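Local atomic coordinates of TetR transcriptional regulator (Chloroflexus aurantiacus, PDB entry 3QBM), a protein that probably binds DNA and regulates transcription as a dimeric, all-helical member of the TetR family. Residues P180-H183 with A184-L188; F87-V90 with F91-Y94; S31-M34 with A35-L39; A18-V22 with S23-G27; W131-T134 with I135-V139. All coordinates share one frame; numbering follows the deposited sequence. Where two conformers were deposited one is given.

All five contacts are local, formed along helices or at their ends, and their chemistry follows their place in the fold. Contact 2 is the buried one, built on aromatic rings; it touches contact 5, where F87 and F91 meet W131 and F87 meets I135, and contact 1, through R92, L88 and F91. Contacts 1 and 5 are partly buried, with polar residues on one side of the helix and apolar ones on the other. Contacts 3 and 4 belong to the probable DNA-binding bundle: each lies at the end of a helix, and they meet through L19 and F20. Contact 3 is the surface one, held chiefly by backbone and hydroxyl groups; contact 4, also partly buried, adds an aromatic stack.

Contact 1: residues P180-H183 with A184-L188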
loop_
_atom_site.group_PDB
_atom_site.type_symbol
_atom_site.label_atom_id
_atom_site.label_comp_id
_atom_site.label_asym_id
_atom_site.label_seq_id
_atom_site.Cartn_x
_atom_site.Cartn_y
_atom_site.Cartn_z
ATOM N N PRO A 180 9.723 4.410 -9.250
ATOM C CA PRO A 180 8.596 3.466 -9.312
ATOM C C PRO A 180 7.281 4.058 -9.873
ATOM O O PRO A 180 6.520 3.370 -10.553
ATOM C CB PRO A 180 8.394 3.047 -7.834
ATOM C CG PRO A 180 9.728 3.251 -7.196
ATOM C CD PRO A 180 10.296 4.483 -7.881
ATOM N N LEU A 181 7.003 5.317 -9.562
ATOM C CA LEU A 181 5.822 5.971 -10.092
ATOM C C LEU A 181 5.962 6.229 -11.596
ATOM O O LEU A 181 4.998 6.124 -12.339
ATOM C CB LEU A 181 5.529 7.277 -9.313
ATOM C CG LEU A 181 4.746 7.097 -8.016
ATOM C CD1 LEU A 181 4.839 8.330 -7.116
ATOM C CD2 LEU A 181 3.273 6.780 -8.287
ATOM N N GLU A 182 7.161 6.601 -12.035
ATOM C CA GLU A 182 7.419 6.860 -13.442
ATOM C C GLU A 182 7.268 5.592 -14.238
ATOM O O GLU A 182 6.596 5.598 -15.260
ATOM C CB GLU A 182 8.807 7.456 -13.673
ATOM C CG GLU A 182 8.830 8.948 -13.506
ATOM C CD GLU A 182 8.046 9.664 -14.589
ATOM O OE1 GLU A 182 7.607 9.012 -15.572
ATOM O OE2 GLU A 182 7.866 10.891 -14.441
ATOM N N HIS A 183 7.821 4.491 -13.730
ATOM C CA HIS A 183 7.702 3.193 -14.391
ATOM C C HIS A 183 6.267 2.699 -14.478
ATOM O O HIS A 183 5.844 2.287 -15.525
ATOM C CB HIS A 183 8.476 2.090 -13.682
ATOM C CG HIS A 183 9.959 2.209 -13.774
ATOM N ND1 HIS A 183 10.601 2.795 -14.841
ATOM C CD2 HIS A 183 10.935 1.736 -12.959
ATOM C CE1 HIS A 183 11.912 2.706 -14.668
ATOM N NE2 HIS A 183 12.142 2.073 -13.532
ATOM N N ALA A 184 5.528 2.780 -13.363
ATOM C CA ALA A 184 4.127 2.365 -13.296
ATOM C C ALA A 184 3.317 3.180 -14.279
ATOM O O ALA A 184 2.545 2.629 -15.079
ATOM C CB ALA A 184 3.602 2.538 -11.881
ATOM N N TYR A 185 3.468 4.507 -14.227
ATOM C CA TYR A 185 2.780 5.352 -15.179
ATOM C C TYR A 185 3.032 4.897 -16.635
ATOM O O TYR A 185 2.100 4.665 -17.404
ATOM C CB TYR A 185 3.207 6.805 -14.997
ATOM C CG TYR A 185 2.636 7.698 -16.059
ATOM C CD1 TYR A 185 1.417 8.303 -15.894
ATOM C CD2 TYR A 185 3.329 7.923 -17.246
ATOM C CE1 TYR A 185 0.870 9.110 -16.892
ATOM C CE2 TYR A 185 2.794 8.687 -18.249
ATOM C CZ TYR A 185 1.574 9.303 -18.068
ATOM O OH TYR A 185 1.035 10.084 -19.053
ATOM N N THR A 186 4.308 4.787 -17.007
ATOM C CA THR A 186 4.695 4.448 -18.388
ATOM C C THR A 186 4.141 3.082 -18.788
ATOM O O THR A 186 3.593 2.906 -19.858
ATOM C CB THR A 186 6.232 4.532 -18.535
ATOM O OG1 THR A 186 6.613 5.897 -18.355
ATOM C CG2 THR A 186 6.765 3.976 -19.881
ATOM N N HIS A 187 4.276 2.118 -17.895
ATOM C CA HIS A 187 3.749 0.797 -18.187
ATOM C C HIS A 187 2.256 0.834 -18.498
ATOM O O HIS A 187 1.824 0.320 -19.519
ATOM C CB HIS A 187 3.926 -0.123 -17.000
ATOM C CG HIS A 187 3.284 -1.443 -17.212
ATOM N ND1 HIS A 187 3.779 -2.354 -18.120
ATOM C CD2 HIS A 187 2.204 -2.022 -16.634
ATOM C CE1 HIS A 187 2.998 -3.425 -18.112
ATOM N NE2 HIS A 187 2.061 -3.262 -17.196
ATOM N N LEU A 188 1.473 1.446 -17.627
ATOM C CA LEU A 188 0.027 1.501 -17.832
ATOM C C LEU A 188 -0.401 2.392 -18.999
ATOM O O LEU A 188 -1.322 2.051 -19.728
ATOM C CB LEU A 188 -0.711 1.869 -16.540
ATOM C CG LEU A 188 -0.717 0.751 -15.469
ATOM C CD1 LEU A 188 -1.363 1.322 -14.206
ATOM C CD2 LEU A 188 -1.371 -0.576 -15.932
#
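E182 and T186 meet one turn apart on helix 179-196, and they illustrate how a helix divides its faces among different partners. The backbone of T186 donates from N to E182 O over 3.0 Å, and its side chain leans back along the same turn: with OG1 beside its own N and anti to the carbonyl carbon (chi1 -66°), the hydroxyl comes to 3.1 Å from E182 O. T186 has a second conformer, and its proton has another acceptor within reach, so this side-chain bond is doubtful. One residue further along, the pattern repeats: H187 N reaches H183 O at 2.8 Å, while CB of H187 rests 3.4 Å from the same oxygen. At the start of the segment P180, whose ring nitrogen carries no proton, offers its carbonyl to A184 N at 3.0 Å, and A184 CB packs 3.3 Å from that P180 O.

The next shell explains where the ends go. Y185 holds CG anti to its backbone N (chi1 174°), which carries the ring off the helix to a cation-pi contact with R92; in the conformer given, E182 OE1 forms a salt bridge with NH1 of the same arginine. The methyl of A184 faces T164 and A168 of helix 154-175. H187 turns the other way: its NE2 is hydrogen-bonded to NE2 of H187 of the second subunit, and its ring meets Y191 of that subunit edge-to-face. H183 and T186 pack on R156, and H187 on L160, of the second subunit's helix 154-175, consistent with the helical dimer interface of TetR-family C-terminal domains.

Contact 2: residues F87-V90 with F91-Y94; sequences FLDV and FRSY
The rings of F87 and F91, four residues apart, make an offset edge-to-face pair: the edge of F91 is directed at the face of F87, with CE2 of F91 lying 3.5 Å from CE1 of F87. The centroids are 5.6 Å apart and the planes stand at 65°. A third ring, that of Y94, has CA of F91 over the centre of one face, and its CD1 comes 3.3 Å from V90 O.

The guanidinium of R92 is another flat group, and D89 OD1 sits at its edge, 6° out of its plane. R92 grips this one oxygen side-on with two nitrogens, NH2 at 2.9 Å and NE at 3.2 Å, both meeting OD1 nearly along its C-O bond direction. D89 and R92 each hold CG anti to the backbone N, and a bend at chi3 of R92 (64°) turns the group back to the aspartate. A leucine here would probably leave D89 OD1 without its paired donors and its charge without a mate.

Further along, the hydroxyl of S93 donates to V90 O at 2.6 Å, and its OG also bonds to R69, so a side chain ties this part of the chain to helix 51-74. F70 of that helix stacks on F87 and meets F91 edge-to-face. W131 of helix 118-144 approaches both phenylalanines edge-to-face, M165 of helix 154-175 packs on F91, and L88 lies against Y185 and L188 of helix 179-196, placing helix 80-92 in the interior of the C-terminal bundle.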
loop_
_atom_site.group_PDB
_atom_site.type_symbol
_atom_site.label_atom_id
_atom_site.label_comp_id
_atom_site.label_asym_id
_atom_site.label_seq_id
_atom_site.Cartn_x
_atom_site.Cartn_y
_atom_site.Cartn_z
ATOM N N PHE A 87 -5.687 10.153 -15.113
ATOM C CA PHE A 87 -5.860 9.522 -13.779
ATOM C C PHE A 87 -4.526 8.937 -13.266
ATOM O O PHE A 87 -4.148 9.146 -12.100
ATOM C CB PHE A 87 -6.952 8.461 -13.864
ATOM C CG PHE A 87 -7.325 7.838 -12.560
ATOM C CD1 PHE A 87 -6.629 6.725 -12.082
ATOM C CD2 PHE A 87 -8.381 8.334 -11.819
ATOM C CE1 PHE A 87 -6.978 6.111 -10.873
ATOM C CE2 PHE A 87 -8.734 7.714 -10.589
ATOM C CZ PHE A 87 -8.041 6.615 -10.142
ATOM N N LEU A 88 -3.793 8.253 -14.141
ATOM C CA LEU A 88 -2.447 7.791 -13.829
ATOM C C LEU A 88 -1.539 8.980 -13.502
ATOM O O LEU A 88 -0.768 8.928 -12.521
ATOM C CB LEU A 88 -1.816 6.985 -14.977
ATOM C CG LEU A 88 -2.624 5.912 -15.694
ATOM C CD1 LEU A 88 -1.853 5.289 -16.854
ATOM C CD2 LEU A 88 -3.070 4.834 -14.702
ATOM N N ASP A 89 -1.647 10.057 -14.282
ATOM C CA ASP A 89 -0.787 11.200 -14.113
ATOM C C ASP A 89 -0.988 11.871 -12.746
ATOM O O ASP A 89 -0.037 12.364 -12.155
ATOM C CB ASP A 89 -0.973 12.222 -15.218
ATOM C CG ASP A 89 0.065 13.285 -15.152
ATOM O OD1 ASP A 89 1.253 12.938 -15.251
ATOM O OD2 ASP A 89 -0.292 14.442 -14.916
ATOM N N VAL A 90 -2.221 11.870 -12.242
ATOM C CA VAL A 90 -2.476 12.393 -10.903
ATOM C C VAL A 90 -1.598 11.618 -9.900
ATOM O O VAL A 90 -0.898 12.225 -9.088
ATOM C CB VAL A 90 -3.994 12.304 -10.519
ATOM C CG1 VAL A 90 -4.211 12.671 -9.049
ATOM C CG2 VAL A 90 -4.827 13.224 -11.429
ATOM N N PHE A 91 -1.654 10.276 -9.931
ATOM C CA PHE A 91 -0.828 9.469 -9.037
ATOM C C PHE A 91 0.673 9.722 -9.233
ATOM O O PHE A 91 1.422 9.845 -8.254
ATOM C CB PHE A 91 -1.139 7.989 -9.235
ATOM C CG PHE A 91 -2.342 7.522 -8.481
ATOM C CD1 PHE A 91 -2.265 7.345 -7.116
ATOM C CD2 PHE A 91 -3.521 7.225 -9.119
ATOM C CE1 PHE A 91 -3.335 6.875 -6.408
ATOM C CE2 PHE A 91 -4.585 6.723 -8.401
ATOM C CZ PHE A 91 -4.503 6.579 -7.061
ATOM N N ARG A 92 1.104 9.801 -10.480
ATOM C CA ARG A 92 2.484 10.091 -10.772
ATOM C C ARG A 92 2.945 11.399 -10.119
ATOM O O ARG A 92 4.080 11.477 -9.579
ATOM C CB ARG A 92 2.731 10.122 -12.288
ATOM C CG ARG A 92 4.184 10.341 -12.603
ATOM C CD ARG A 92 4.540 10.132 -14.035
ATOM N NE ARG A 92 3.888 11.080 -14.908
ATOM C CZ ARG A 92 4.226 11.303 -16.185
ATOM N NH1 ARG A 92 5.278 10.722 -16.753
ATOM N NH2 ARG A 92 3.545 12.192 -16.883
ATOM N N SER A 93 2.059 12.396 -10.116
ATOM C CA SER A 93 2.394 13.715 -9.534
ATOM C C SER A 93 2.596 13.695 -8.024
ATOM O O SER A 93 3.123 14.678 -7.445
ATOM C CB SER A 93 1.347 14.764 -9.914
ATOM O OG SER A 93 0.175 14.623 -9.124
ATOM N N TYR A 94 2.142 12.615 -7.367
ATOM C CA TYR A 94 2.392 12.426 -5.927
ATOM C C TYR A 94 3.875 12.326 -5.572
ATOM O O TYR A 94 4.197 12.540 -4.408
ATOM C CB TYR A 94 1.686 11.185 -5.372
ATOM C CG TYR A 94 0.181 11.270 -5.303
ATOM C CD1 TYR A 94 -0.519 12.341 -5.850
ATOM C CD2 TYR A 94 -0.555 10.226 -4.764
ATOM C CE1 TYR A 94 -1.894 12.376 -5.803
ATOM C CE2 TYR A 94 -1.929 10.285 -4.690
ATOM C CZ TYR A 94 -2.585 11.356 -5.217
ATOM O OH TYR A 94 -3.960 11.399 -5.163
#

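Contact 3: residues S31-M34 with A35-L39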
loop_
_atom_site.group_PDB
_atom_site.type_symbol
_atom_site.label_atom_id
_atom_site.label_comp_id
_atom_site.label_asym_id
_atom_site.label_seq_id
_atom_site.Cartn_x
_atom_site.Cartn_y
_atom_site.Cartn_z
ATOM N N SER A 31 -2.308 15.555 22.189
ATOM C CA SER A 31 -1.341 16.631 22.415
ATOM C C SER A 31 -0.630 17.094 21.131
ATOM O O SER A 31 -0.233 18.264 21.035
ATOM C CB SER A 31 -0.324 16.240 23.498
ATOM O OG SER A 31 0.310 15.022 23.195
ATOM N N ASP A 32 -0.482 16.207 20.138
ATOM C CA ASP A 32 0.083 16.598 18.815
ATOM C C ASP A 32 -0.935 17.466 18.070
ATOM O O ASP A 32 -0.578 18.465 17.494
ATOM C CB ASP A 32 0.438 15.351 17.951
ATOM C CG ASP A 32 1.465 14.427 18.631
ATOM O OD1 ASP A 32 2.493 14.956 19.079
ATOM O OD2 ASP A 32 1.257 13.195 18.740
ATOM N N ILE A 33 -2.207 17.070 18.083
ATOM C CA ILE A 33 -3.260 17.847 17.462
ATOM C C ILE A 33 -3.335 19.228 18.140
ATOM O O ILE A 33 -3.460 20.224 17.471
ATOM C CB ILE A 33 -4.617 17.075 17.508
ATOM C CG1 ILE A 33 -4.505 15.741 16.738
ATOM C CG2 ILE A 33 -5.740 17.902 16.915
ATOM C CD1 ILE A 33 -5.639 14.766 17.041
HETATM N N MSE A 34 -3.241 19.276 19.465
HETATM C CA MSE A 34 -3.201 20.561 20.226
HETATM C C MSE A 34 -2.073 21.471 19.697
HETATM O O MSE A 34 -2.325 22.607 19.300
HETATM C CB MSE A 34 -3.029 20.306 21.745
HETATM C CG MSE A 34 -4.273 19.681 22.411
HETATM SE SE MSE A 34 -3.906 18.892 24.128
HETATM C CE MSE A 34 -3.035 20.465 24.891
ATOM N N ALA A 35 -0.853 20.939 19.650
ATOM C CA ALA A 35 0.316 21.698 19.154
ATOM C C ALA A 35 0.118 22.252 17.743
ATOM O O ALA A 35 0.436 23.402 17.493
ATOM C CB ALA A 35 1.591 20.820 19.197
ATOM N N ALA A 36 -0.416 21.442 16.832
ATOM C CA ALA A 36 -0.599 21.861 15.443
ATOM C C ALA A 36 -1.740 22.882 15.237
ATOM O O ALA A 36 -1.721 23.629 14.272
ATOM C CB ALA A 36 -0.847 20.652 14.569
ATOM N N THR A 37 -2.752 22.880 16.112
ATOM C CA THR A 37 -3.897 23.778 15.953
ATOM C C THR A 37 -3.760 24.988 16.863
ATOM O O THR A 37 -4.452 25.991 16.671
ATOM C CB THR A 37 -5.219 23.071 16.312
ATOM O OG1 THR A 37 -5.152 22.625 17.682
ATOM C CG2 THR A 37 -5.491 21.870 15.357
ATOM N N GLY A 38 -2.853 24.891 17.830
ATOM C CA GLY A 38 -2.667 25.916 18.837
ATOM C C GLY A 38 -3.847 25.942 19.797
ATOM O O GLY A 38 -4.096 26.943 20.436
ATOM N N LEU A 39 -4.591 24.843 19.895
ATOM C CA LEU A 39 -5.764 24.827 20.760
ATOM C C LEU A 39 -5.579 23.936 21.974
ATOM O O LEU A 39 -4.803 23.004 21.961
ATOM C CB LEU A 39 -7.001 24.359 19.983
ATOM C CG LEU A 39 -7.643 25.203 18.883
ATOM C CD1 LEU A 39 -8.753 24.407 18.239
ATOM C CD2 LEU A 39 -8.209 26.551 19.396
#
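T37 turns its hydroxyl back over I33 because its first torsion, chi1 60°, sets OG1 between the backbone N and the carbonyl carbon. OG1 then lies 2.9 Å from I33 O and 3.3 Å from M34 O, so its single proton could serve either carbonyl. The same torsion puts CG2 of T37 beside its own N and 4.3 Å from CG2 of I33, a methyl-to-methyl approach along the helix. CB of selenomethionine M34 lies 3.2 Å from L39 O, and chi1 -70° sets CG of M34 near the same oxygen, at 3.4 Å.

Such groups show how a helix is ended. T37 N still donates to I33 O in the helical manner, but M34 O receives weak bonds from T37 N, G38 N and L39 N. G38 leaves helical geometry with phi at 71°, and the chain folds back so that L39 N donates to T37 OG1 at 3.2 Å, an ST turn. A valine in place of T37 would probably leave L39 N without this acceptor and set the turn after the helix free to shift.

Helix 30-37 belongs to the predicted helix-turn-helix, in which helix 41-45 follows after a short turn. I33 and A36 pack on L19, T37 on Q15 and L39 on V12, all of helix 2-23. M34 packs on K41 and I44, and I33 also reaches I44, so the three helices meet round this turn.

Contact 4: residues A18-V22 with S23-G27; sequences ALFNV and SGYAG
The C-terminal end of helix 2-23, where the first helix of the DNA-binding bundle gives way to the loop before helix 30-37, is closed by F20 stacking on Y25. The two rings form an offset stack, centroids 4.8 Å apart and planes at 28°. CD1 of Y25 lies over one face of F20, 3.6 Å from its CG, displaced toward the rim. The contact works in the other direction too: CB of F20 stands over the face of Y25, a CH-pi contact 4.1 Å from the ring centroid. With CG anti to the carbonyl carbon (chi1 -69°), F20 lays its ring along the departing chain, so that G24 O meets its edge 3.5 Å from CD1.

The backbone turn lies just beyond F20. S23 N donates to L19 O at 3.0 Å, nearly in line with the carbonyl, and V22 N bonds to the same oxygen. A water also donates to L19 O and bonds to S23 OG, bridging the last turn. G24 N gives F20 O a weak bond at 2.9 Å, and G24 then leaves the helix with phi at 83°. This is helix termination at a glycine, and here it directs Y25 back against the helix it has just left.

Y25 is held from further off as well: its OH bonds to T109 and its N to E112, both on helix 105-113, which also carries the magnesium ligand I111. N21 bonds through ND2 to V101 O, and V22 packs against D115 of the second subunit.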
loop_
_atom_site.group_PDB
_atom_site.type_symbol
_atom_site.label_atom_id
_atom_site.label_comp_id
_atom_site.label_asym_id
_atom_site.label_seq_id
_atom_site.Cartn_x
_atom_site.Cartn_y
_atom_site.Cartn_z
ATOM N N ALA A 18 -3.411 15.951 8.496
ATOM C CA ALA A 18 -1.985 15.943 8.146
ATOM C C ALA A 18 -1.194 15.130 9.141
ATOM O O ALA A 18 -0.320 14.357 8.755
ATOM C CB ALA A 18 -1.427 17.369 8.039
ATOM N N LEU A 19 -1.512 15.248 10.440
ATOM C CA LEU A 19 -0.798 14.467 11.422
ATOM C C LEU A 19 -1.103 12.963 11.283
ATOM O O LEU A 19 -0.206 12.124 11.415
ATOM C CB LEU A 19 -1.153 14.917 12.849
ATOM C CG LEU A 19 -0.609 16.298 13.260
ATOM C CD1 LEU A 19 -1.315 16.839 14.526
ATOM C CD2 LEU A 19 0.888 16.218 13.494
ATOM N N PHE A 20 -2.380 12.628 11.094
ATOM C CA PHE A 20 -2.776 11.220 11.008
ATOM C C PHE A 20 -2.144 10.573 9.763
ATOM O O PHE A 20 -1.844 9.387 9.752
ATOM C CB PHE A 20 -4.294 11.053 10.873
ATOM C CG PHE A 20 -5.089 11.423 12.078
ATOM C CD1 PHE A 20 -4.747 10.979 13.338
ATOM C CD2 PHE A 20 -6.283 12.127 11.934
ATOM C CE1 PHE A 20 -5.525 11.283 14.426
ATOM C CE2 PHE A 20 -7.062 12.417 13.023
ATOM C CZ PHE A 20 -6.691 12.013 14.256
ATOM N N ASN A 21 -1.973 11.357 8.714
ATOM C CA ASN A 21 -1.424 10.822 7.468
ATOM C C ASN A 21 0.024 10.328 7.592
ATOM O O ASN A 21 0.450 9.387 6.874
ATOM C CB ASN A 21 -1.510 11.849 6.350
ATOM C CG ASN A 21 -1.509 11.209 4.996
ATOM O OD1 ASN A 21 -2.119 10.163 4.823
ATOM N ND2 ASN A 21 -0.838 11.841 4.013
ATOM N N VAL A 22 0.746 10.944 8.517
ATOM C CA VAL A 22 2.128 10.601 8.805
ATOM C C VAL A 22 2.294 9.560 9.895
ATOM O O VAL A 22 2.969 8.537 9.683
ATOM C CB VAL A 22 2.915 11.887 9.196
ATOM C CG1 VAL A 22 4.279 11.533 9.793
ATOM C CG2 VAL A 22 3.006 12.807 8.009
ATOM N N SER A 23 1.688 9.810 11.063
ATOM C CA SER A 23 1.911 8.996 12.238
ATOM C C SER A 23 0.790 8.015 12.525
ATOM O O SER A 23 0.865 7.248 13.485
ATOM C CB SER A 23 2.132 9.912 13.462
ATOM O OG SER A 23 3.272 10.698 13.242
ATOM N N GLY A 24 -0.244 8.042 11.698
ATOM C CA GLY A 24 -1.367 7.170 11.847
ATOM C C GLY A 24 -2.358 7.705 12.869
ATOM O O GLY A 24 -2.118 8.706 13.555
ATOM N N TYR A 25 -3.466 6.994 12.978
ATOM C CA TYR A 25 -4.534 7.329 13.919
ATOM C C TYR A 25 -4.110 6.949 15.351
ATOM O O TYR A 25 -4.099 7.790 16.246
ATOM C CB TYR A 25 -5.851 6.681 13.448
ATOM C CG TYR A 25 -6.262 7.172 12.042
ATOM C CD1 TYR A 25 -7.012 8.333 11.881
ATOM C CD2 TYR A 25 -5.875 6.500 10.881
ATOM C CE1 TYR A 25 -7.364 8.819 10.611
ATOM C CE2 TYR A 25 -6.210 7.007 9.607
ATOM C CZ TYR A 25 -6.961 8.166 9.501
ATOM O OH TYR A 25 -7.344 8.708 8.296
ATOM N N ALA A 26 -3.658 5.722 15.581
ATOM C CA ALA A 26 -3.271 5.339 16.950
ATOM C C ALA A 26 -1.999 6.071 17.406
ATOM O O ALA A 26 -1.825 6.379 18.591
ATOM C CB ALA A 26 -3.073 3.810 17.051
ATOM N N GLY A 27 -1.125 6.378 16.462
ATOM C CA GLY A 27 0.151 7.025 16.763
ATOM C C GLY A 27 0.147 8.540 16.862
ATOM O O GLY A 27 1.189 9.122 17.103
HETATM O O HOH W 1 2.456 13.055 12.802
#

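Contact 5: residues W131-T134 with I135-V139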
loop_
_atom_site.group_PDB
_atom_site.type_symbol
_atom_site.label_atom_id
_atom_site.label_comp_id
_atom_site.label_asym_id
_atom_site.label_seq_id
_atom_site.Cartn_x
_atom_site.Cartn_y
_atom_site.Cartn_z
ATOM N N TRP A 131 -13.355 5.923 -7.497
ATOM C CA TRP A 131 -12.353 5.756 -8.575
ATOM C C TRP A 131 -12.797 4.690 -9.591
ATOM O O TRP A 131 -12.687 4.868 -10.793
ATOM C CB TRP A 131 -10.964 5.358 -8.003
ATOM C CG TRP A 131 -10.344 6.390 -7.115
ATOM C CD1 TRP A 131 -10.617 7.739 -7.081
ATOM C CD2 TRP A 131 -9.268 6.183 -6.195
ATOM N NE1 TRP A 131 -9.813 8.355 -6.166
ATOM C CE2 TRP A 131 -8.959 7.431 -5.624
ATOM C CE3 TRP A 131 -8.527 5.064 -5.811
ATOM C CZ2 TRP A 131 -7.962 7.588 -4.654
ATOM C CZ3 TRP A 131 -7.551 5.212 -4.834
ATOM C CH2 TRP A 131 -7.277 6.483 -4.273
ATOM N N ARG A 132 -13.269 3.562 -9.091
ATOM C CA ARG A 132 -13.762 2.500 -9.947
ATOM C C ARG A 132 -14.952 2.971 -10.820
ATOM O O ARG A 132 -15.010 2.666 -12.027
ATOM C CB ARG A 132 -14.202 1.304 -9.084
ATOM C CG ARG A 132 -13.075 0.592 -8.446
ATOM C CD ARG A 132 -13.518 -0.392 -7.395
ATOM N NE ARG A 132 -14.070 -1.621 -7.953
ATOM C CZ ARG A 132 -14.611 -2.587 -7.212
ATOM N NH1 ARG A 132 -14.687 -2.478 -5.875
ATOM N NH2 ARG A 132 -15.046 -3.686 -7.800
ATOM N N GLU A 133 -15.892 3.680 -10.205
ATOM C CA GLU A 133 -17.023 4.231 -10.962
ATOM C C GLU A 133 -16.542 5.230 -12.044
ATOM O O GLU A 133 -17.058 5.228 -13.153
ATOM C CB GLU A 133 -18.039 4.901 -10.044
ATOM C CG GLU A 133 -19.367 5.298 -10.737
ATOM C CD GLU A 133 -20.324 4.104 -10.998
ATOM O OE1 GLU A 133 -19.979 3.169 -11.765
ATOM O OE2 GLU A 133 -21.456 4.118 -10.437
ATOM N N THR A 134 -15.580 6.083 -11.693
ATOM C CA THR A 134 -14.974 7.047 -12.645
ATOM C C THR A 134 -14.391 6.375 -13.872
ATOM O O THR A 134 -14.682 6.747 -15.011
ATOM C CB THR A 134 -13.892 7.913 -11.938
ATOM O OG1 THR A 134 -14.582 8.770 -11.034
ATOM C CG2 THR A 134 -13.094 8.812 -12.938
ATOM N N ILE A 135 -13.579 5.367 -13.623
ATOM C CA ILE A 135 -12.934 4.622 -14.686
ATOM C C ILE A 135 -14.002 3.823 -15.491
ATOM O O ILE A 135 -13.944 3.798 -16.709
ATOM C CB ILE A 135 -11.753 3.776 -14.089
ATOM C CG1 ILE A 135 -10.713 4.711 -13.452
ATOM C CG2 ILE A 135 -11.096 2.881 -15.155
ATOM C CD1 ILE A 135 -9.633 4.018 -12.614
ATOM N N ARG A 136 -14.987 3.205 -14.828
ATOM C CA ARG A 136 -16.027 2.479 -15.558
ATOM C C ARG A 136 -16.811 3.424 -16.489
ATOM O O ARG A 136 -17.124 3.072 -17.624
ATOM C CB ARG A 136 -16.963 1.735 -14.603
ATOM C CG ARG A 136 -16.307 0.543 -13.898
ATOM C CD ARG A 136 -17.327 -0.341 -13.165
ATOM N NE ARG A 136 -18.197 0.410 -12.266
ATOM C CZ ARG A 136 -18.028 0.499 -10.951
ATOM N NH1 ARG A 136 -17.032 -0.122 -10.360
ATOM N NH2 ARG A 136 -18.869 1.199 -10.227
ATOM N N THR A 137 -17.117 4.612 -16.001
ATOM C CA THR A 137 -17.878 5.573 -16.808
ATOM C C THR A 137 -17.088 5.965 -18.034
ATOM O O THR A 137 -17.626 6.027 -19.118
ATOM C CB THR A 137 -18.263 6.795 -15.979
ATOM O OG1 THR A 137 -19.070 6.345 -14.885
ATOM C CG2 THR A 137 -19.079 7.794 -16.779
ATOM N N LEU A 138 -15.795 6.198 -17.861
ATOM C CA LEU A 138 -14.936 6.538 -18.984
ATOM C C LEU A 138 -14.800 5.409 -19.993
ATOM O O LEU A 138 -14.843 5.636 -21.222
ATOM C CB LEU A 138 -13.584 6.986 -18.468
ATOM C CG LEU A 138 -13.538 8.335 -17.758
ATOM C CD1 LEU A 138 -12.221 8.426 -16.982
ATOM C CD2 LEU A 138 -13.663 9.527 -18.767
ATOM N N VAL A 139 -14.667 4.181 -19.495
ATOM C CA VAL A 139 -14.564 3.067 -20.388
ATOM C C VAL A 139 -15.852 2.899 -21.192
ATOM O O VAL A 139 -15.784 2.768 -22.391
ATOM C CB VAL A 139 -14.175 1.766 -19.646
ATOM C CG1 VAL A 139 -14.387 0.540 -20.578
ATOM C CG2 VAL A 139 -12.720 1.893 -19.096
#
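Charge links E133 and R136, three residues apart: OE1 of E133 is 2.7 Å from NH2 of R136, a salt bridge in the conformer given for the arginine, which has a second one. NH2 stands well above the carboxylate plane, and the bond from NE is weak. A bend at chi2 of E133 (76°) brings the carboxylate round, and the guanidinium lies with one face over the backbone at R132 and E133. NH1 of R136 is 4.1 Å from NE of R132, but both arginines have salt bridges to D155, whose carboxylate probably offsets the like charges; R132 also has one to D129.

Among hydrogen bonds, E133 O is gripped twice, by T137 N and T137 OG1, each at 2.9 Å and arriving from opposite faces of the carbonyl plane.

Apolar side chains lie on the other side. CG2 of T134 and CD1 of L138 run side by side at 4.2 Å. I135 packs on F87, L138 on T83 and I84. Helix 118-144 is thus an amphipathic helix of the all-helical C-terminal domain, its charged side tied to helix 154-175 through D155 and its apolar side packed on helix 80-92.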